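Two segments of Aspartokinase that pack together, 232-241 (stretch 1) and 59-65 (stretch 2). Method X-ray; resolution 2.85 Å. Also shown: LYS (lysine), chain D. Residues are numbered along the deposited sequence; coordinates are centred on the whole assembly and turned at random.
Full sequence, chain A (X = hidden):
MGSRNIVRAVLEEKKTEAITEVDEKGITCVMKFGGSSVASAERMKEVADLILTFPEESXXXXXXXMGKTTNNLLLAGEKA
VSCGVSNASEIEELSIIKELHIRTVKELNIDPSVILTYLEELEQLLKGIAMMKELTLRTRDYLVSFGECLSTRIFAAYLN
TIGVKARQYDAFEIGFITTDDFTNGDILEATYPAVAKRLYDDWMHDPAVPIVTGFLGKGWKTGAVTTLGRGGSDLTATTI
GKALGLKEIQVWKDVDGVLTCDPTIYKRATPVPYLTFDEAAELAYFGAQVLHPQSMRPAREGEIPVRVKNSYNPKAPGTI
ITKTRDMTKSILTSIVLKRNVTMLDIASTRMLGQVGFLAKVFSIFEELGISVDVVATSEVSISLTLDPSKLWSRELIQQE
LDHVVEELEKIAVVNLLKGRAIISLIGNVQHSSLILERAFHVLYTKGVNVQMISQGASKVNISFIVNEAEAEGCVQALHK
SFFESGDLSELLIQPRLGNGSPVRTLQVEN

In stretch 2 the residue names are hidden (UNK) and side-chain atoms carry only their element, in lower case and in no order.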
# COMPACT_ATOMS: atom_id res chain seq x y z
N GLY A 232 0.36 8.59 -25.50
CA GLY A 232 0.82 9.43 -26.59
C GLY A 232 0.73 8.81 -27.97
O GLY A 232 -0.28 8.21 -28.32
N SER A 233 1.81 8.95 -28.74
CA SER A 233 1.84 8.45 -30.10
C SER A 233 1.73 6.92 -30.18
O SER A 233 1.20 6.39 -31.16
CB SER A 233 3.07 8.95 -30.85
OG SER A 233 3.07 10.36 -30.92
N ASP A 234 2.22 6.23 -29.15
CA ASP A 234 2.09 4.78 -29.07
C ASP A 234 0.62 4.38 -29.17
O ASP A 234 0.25 3.50 -29.95
CB ASP A 234 2.72 4.21 -27.78
CG ASP A 234 4.24 4.37 -27.72
OD1 ASP A 234 4.94 4.29 -28.76
OD2 ASP A 234 4.76 4.56 -26.59
N LEU A 235 -0.23 5.06 -28.39
CA LEU A 235 -1.67 4.82 -28.40
C LEU A 235 -2.28 4.99 -29.80
O LEU A 235 -3.10 4.17 -30.23
CB LEU A 235 -2.39 5.74 -27.40
CG LEU A 235 -3.90 5.57 -27.24
CD1 LEU A 235 -4.27 4.14 -26.86
CD2 LEU A 235 -4.45 6.55 -26.20
N THR A 236 -1.87 6.05 -30.49
CA THR A 236 -2.31 6.30 -31.86
C THR A 236 -1.99 5.11 -32.75
O THR A 236 -2.84 4.69 -33.54
CB THR A 236 -1.63 7.56 -32.43
OG1 THR A 236 -2.01 8.68 -31.63
CG2 THR A 236 -2.07 7.82 -33.85
N ALA A 237 -0.79 4.56 -32.59
CA ALA A 237 -0.36 3.42 -33.39
C ALA A 237 -1.22 2.18 -33.14
O ALA A 237 -1.67 1.54 -34.08
CB ALA A 237 1.11 3.12 -33.15
N THR A 238 -1.47 1.86 -31.86
CA THR A 238 -2.27 0.69 -31.49
C THR A 238 -3.74 0.86 -31.85
O THR A 238 -4.39 -0.10 -32.28
CB THR A 238 -2.15 0.36 -30.00
OG1 THR A 238 -2.52 1.51 -29.24
CG2 THR A 238 -0.74 -0.07 -29.65
N THR A 239 -4.26 2.07 -31.68
CA THR A 239 -5.62 2.41 -32.08
C THR A 239 -5.82 2.11 -33.57
O THR A 239 -6.70 1.32 -33.93
CB THR A 239 -5.95 3.88 -31.77
OG1 THR A 239 -5.79 4.11 -30.36
CG2 THR A 239 -7.38 4.23 -32.17
N ILE A 240 -4.99 2.71 -34.42
CA ILE A 240 -5.00 2.43 -35.86
C ILE A 240 -4.91 0.93 -36.15
O ILE A 240 -5.61 0.41 -37.03
CB ILE A 240 -3.89 3.21 -36.59
CG1 ILE A 240 -4.20 4.71 -36.57
CG2 ILE A 240 -3.74 2.74 -38.03
CD1 ILE A 240 -2.99 5.58 -36.83
N GLY A 241 -4.06 0.24 -35.39
CA GLY A 241 -3.92 -1.22 -35.49
C GLY A 241 -5.24 -1.96 -35.33
O GLY A 241 -5.62 -2.74 -36.21
N UNK A 59 2.88 0.28 -45.16
CA UNK A 59 2.75 0.74 -43.78
C UNK A 59 1.88 1.98 -43.58
O UNK A 59 1.65 2.74 -44.52
c UNK A 59 4.19 1.06 -43.40
c UNK A 59 4.86 1.45 -44.71
c UNK A 59 3.99 0.95 -45.85
N UNK A 60 1.40 2.16 -42.35
CA UNK A 60 0.86 3.44 -41.89
C UNK A 60 1.89 4.02 -40.92
O UNK A 60 2.32 3.33 -39.99
c UNK A 60 -0.88 4.54 -40.39
c UNK A 60 -0.52 3.29 -41.19
c UNK A 60 -1.61 3.00 -42.21
N UNK A 61 2.29 5.26 -41.14
CA UNK A 61 3.33 5.87 -40.32
C UNK A 61 2.74 6.82 -39.28
O UNK A 61 1.95 7.71 -39.61
c UNK A 61 4.89 5.66 -42.32
c UNK A 61 5.56 7.10 -40.33
c UNK A 61 5.63 4.38 -41.86
c UNK A 61 4.40 6.58 -41.19
N UNK A 62 3.11 6.59 -38.03
CA UNK A 62 2.71 7.45 -36.92
C UNK A 62 3.93 8.22 -36.46
O UNK A 62 4.91 7.62 -36.01
c UNK A 62 2.12 6.63 -35.74
c UNK A 62 0.90 5.86 -36.18
c UNK A 62 1.76 7.55 -34.58
N UNK A 63 3.86 9.55 -36.56
CA UNK A 63 4.98 10.39 -36.15
C UNK A 63 4.71 11.23 -34.92
O UNK A 63 3.63 11.81 -34.77
c UNK A 63 6.52 11.88 -39.41
c UNK A 63 5.42 11.32 -37.29
c UNK A 63 7.20 9.80 -38.22
c UNK A 63 6.05 10.74 -38.55
N UNK A 64 5.70 11.28 -34.04
CA UNK A 64 5.75 12.27 -32.97
C UNK A 64 6.22 13.61 -33.54
O UNK A 64 6.46 13.73 -34.74
o UNK A 64 6.21 10.62 -31.26
c UNK A 64 6.71 11.80 -31.88
N UNK A 65 6.34 14.63 -32.68
CA UNK A 65 6.91 15.91 -33.08
C UNK A 65 8.42 15.77 -33.21
O UNK A 65 9.00 14.84 -32.65
c UNK A 65 6.56 16.97 -32.07
N LYS D . 5.15 14.07 -29.72
CA LYS D . 5.95 14.04 -28.45
C LYS D . 7.32 13.38 -28.65
O LYS D . 8.10 13.82 -29.50
CB LYS D . 5.14 13.36 -27.33
CG LYS D . 4.44 12.07 -27.75
CD LYS D . 3.90 11.32 -26.54
CE LYS D . 5.02 10.70 -25.71
NZ LYS D . 4.48 9.99 -24.52
OXT LYS D . 7.72 12.41 -28.00

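Position 59 carries three side-chain carbons that close a ring onto the backbone N. The ring lies out of reach of stretch 1. It is Pro 59.

Position 60 has three carbons, one of them carrying the other two, and there is no oxygen. CA-to-CB points toward the helix, where one methyl faces Ile 240. This is Val 60. Val 60 CG1 lies 4.1 Å from Ile 240 CG2.

Position 61 has four carbons, forked at the first, with one arm two carbons long. CA-to-CB points away from the helix, as expected for the next residue in a strand, and no side-chain atom comes near stretch 1. This is Ile 61.

Position 62 again has one carbon carrying two. CA-to-CB points toward the helix, and this residue has more area covered by the other stretch than any other in the contact. One methyl meets Ser 233 and Thr 236, the other Ala 237 and Ile 240. The residue is Val 62. Val 62 CG1 lies 3.7 Å from Ser 233 O and 3.9 Å from Thr 236 CG2. Val 62 CG2 lies 4.1 Å from Ala 237 CB and 4.0 Å from Ile 240 CD1.

Position 63 has four carbons, forked at the second. CA-to-CB points away, and the side chain makes no close contact with the helix. The late fork makes it Leu 63. Leu 63 O, in the backbone, lies 4.2 Å from Ser 233 OG.

Position 64 has one carbon and then one oxygen. The oxygen meets Ser 233 OG. One carbon and a terminal oxygen make Ser 64. Ser 64 OG and Ser 233 OG, 3.2 Å apart, form a hydrogen bond in which either could be the donor. Ser 64 CB is also 3.4 Å from O of the bound lysine.

Position 65 has a single carbon, which does not reach stretch 1. It is Ala 65. Ala 65 N lies 3.2 Å from N of the bound lysine.

The contact sets a helix against a strand running nearly antiparallel, at 161°. Strand alternation turns Val 60 and Val 62 to the helix and Ile 61 and Leu 63 away from it. Helical periodicity brings Ser 233, Thr 236, Ala 237 and Ile 240 to one side. The small side chain of Ala 237 accompanies a close backbone approach: Ala 237 CA is 6.2 Å from Val 62 CA. Val 60 packs against Ile 240, and Val 62 against Ala 237 and Ile 240. Val 62 also covers Ser 233, and the serine pair adds one hydrogen bond near the bound lysine.

Stretch 2, residues 59-65: PVIVLSA
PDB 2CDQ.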